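PDB 5HC8: prenyltransference for protein from Lavandula lanata, which catalyses head-to-middle prenyl transfer, probably joining two dimethylallyl diphosphate molecules into lavandulyl diphosphate. Local coordinates for residues 47-52 against 132-137. Numbering follows the deposited sequence.
Sequences HIISRA and KGMHFI. With SO4 (sulfate ion), chain E.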
# COMPACT_ATOMS: atom_id res chain seq x y z
N HIS A 47 13.47 15.58 17.73
CA HIS A 47 14.39 14.55 18.30
C HIS A 47 14.39 13.31 17.41
O HIS A 47 15.41 12.65 17.25
CB HIS A 47 13.90 14.15 19.66
CG HIS A 47 13.78 15.29 20.60
ND1 HIS A 47 14.87 16.03 20.99
CD2 HIS A 47 12.69 15.85 21.18
CE1 HIS A 47 14.47 16.99 21.80
NE2 HIS A 47 13.15 16.91 21.93
N ILE A 48 13.25 13.05 16.76
CA ILE A 48 13.19 11.94 15.81
C ILE A 48 14.04 12.23 14.59
O ILE A 48 14.73 11.34 14.10
CB ILE A 48 11.73 11.67 15.44
CG1 ILE A 48 11.04 11.07 16.67
CG2 ILE A 48 11.66 10.66 14.31
CD1 ILE A 48 9.56 11.23 16.66
N ILE A 49 13.97 13.46 14.07
CA ILE A 49 14.72 13.80 12.87
C ILE A 49 16.24 13.78 13.21
O ILE A 49 17.05 13.24 12.48
CB ILE A 49 14.32 15.18 12.37
CG1 ILE A 49 12.89 15.15 11.85
CG2 ILE A 49 15.29 15.68 11.33
CD1 ILE A 49 12.24 16.56 11.75
N SER A 50 16.60 14.36 14.35
CA SER A 50 18.00 14.27 14.85
C SER A 50 18.49 12.87 14.92
O SER A 50 19.59 12.60 14.46
CB SER A 50 18.14 14.75 16.27
OG SER A 50 18.10 16.10 16.28
N ARG A 51 17.70 12.01 15.55
CA ARG A 51 18.06 10.61 15.71
C ARG A 51 18.26 9.91 14.36
O ARG A 51 19.26 9.22 14.15
CB ARG A 51 17.08 9.92 16.61
CG ARG A 51 17.33 8.45 16.86
CD ARG A 51 18.71 8.11 17.46
NE ARG A 51 18.68 8.46 18.89
CZ ARG A 51 19.54 7.96 19.77
NH1 ARG A 51 20.45 7.13 19.36
NH2 ARG A 51 19.47 8.32 21.02
N ALA A 52 17.33 10.13 13.41
CA ALA A 52 17.42 9.49 12.10
C ALA A 52 18.70 9.95 11.41
O ALA A 52 19.42 9.14 10.79
CB ALA A 52 16.20 9.85 11.25
N LYS A 132 23.77 19.41 2.69
CA LYS A 132 24.15 18.10 2.19
C LYS A 132 23.79 16.96 3.15
O LYS A 132 24.15 15.83 2.89
CB LYS A 132 25.68 18.08 1.98
CG LYS A 132 26.18 18.91 0.80
CD LYS A 132 25.83 18.27 -0.55
CE LYS A 132 26.22 19.21 -1.70
NZ LYS A 132 25.58 18.80 -2.98
N GLY A 133 23.16 17.25 4.28
CA GLY A 133 22.86 16.23 5.28
C GLY A 133 21.59 15.46 4.93
O GLY A 133 21.18 15.40 3.79
N MET A 134 20.98 14.85 5.93
CA MET A 134 19.86 13.97 5.68
C MET A 134 18.76 14.84 5.14
O MET A 134 18.54 15.94 5.62
CB MET A 134 19.41 13.28 6.97
CG MET A 134 18.22 12.32 6.84
SD MET A 134 17.64 11.73 8.42
CE MET A 134 16.62 13.07 8.98
N HIS A 135 18.04 14.30 4.18
CA HIS A 135 16.82 14.90 3.70
C HIS A 135 15.66 14.59 4.71
O HIS A 135 15.52 13.45 5.20
CB HIS A 135 16.56 14.34 2.30
CG HIS A 135 15.64 15.13 1.44
ND1 HIS A 135 15.38 14.76 0.14
CD2 HIS A 135 14.91 16.26 1.65
CE1 HIS A 135 14.54 15.61 -0.41
NE2 HIS A 135 14.23 16.52 0.50
N PHE A 136 14.86 15.63 5.01
CA PHE A 136 13.65 15.55 5.80
C PHE A 136 12.50 16.06 4.96
O PHE A 136 12.49 17.21 4.52
CB PHE A 136 13.77 16.43 7.04
CG PHE A 136 12.50 16.62 7.80
CD1 PHE A 136 11.53 15.58 7.92
CD2 PHE A 136 12.18 17.86 8.35
CE1 PHE A 136 10.34 15.78 8.61
CE2 PHE A 136 10.98 18.06 9.06
CZ PHE A 136 10.07 17.02 9.20
N ILE A 137 11.54 15.18 4.64
CA ILE A 137 10.32 15.58 3.92
C ILE A 137 9.15 15.65 4.91
O ILE A 137 8.89 14.69 5.67
CB ILE A 137 9.97 14.62 2.79
CG1 ILE A 137 11.01 14.77 1.69
CG2 ILE A 137 8.57 14.91 2.18
CD1 ILE A 137 10.97 13.68 0.62
S SO4 E . 17.78 12.81 -1.80
O1 SO4 E . 16.63 12.44 -0.85
O2 SO4 E . 17.72 12.34 -3.24
O3 SO4 E . 17.95 14.30 -1.89
O4 SO4 E . 18.99 12.23 -1.14
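Ile49 and Met134 cross at about a right angle where helix 34-54 lies against the start of strand 135-140, an example of a helix seated on a sheet through apolar side chains, with no hydrogen bond between the two segments. The two branches of the isoleucine divide the work. Ile49 CG2, anti to the backbone N, meets Met134 CE at 3.8 Å, while CG1 carries CD1 over one face of the Phe136 ring. In this CH-pi contact Ile49 CD1 lies 3.4 Å from the ring centroid, 17° off the normal. The offset is toward the rim, with Phe136 CE2 3.3 Å from Ile49 CD1. Met134 reaches the helix through an extended chain that bends only at its last torsion (chi3 81°). The bend sets Met134 SD 3.7 Å from Ala52 CB and Met134 CE 3.5 Å from Ile49 O, so sulfur and methyl settle against residues nearly one turn apart. Phe87 of helix 74-89 touches both Ile49 and Phe136, adding to the apolar cluster. His135 ND1 donates almost straight to sulfate O1 at 2.8 Å, an ion probably from the crystallisation liquor. Such helix-on-sheet packing builds the buried core of the parallel-stranded cis-prenyltransferase (undecaprenyl diphosphate synthase) fold.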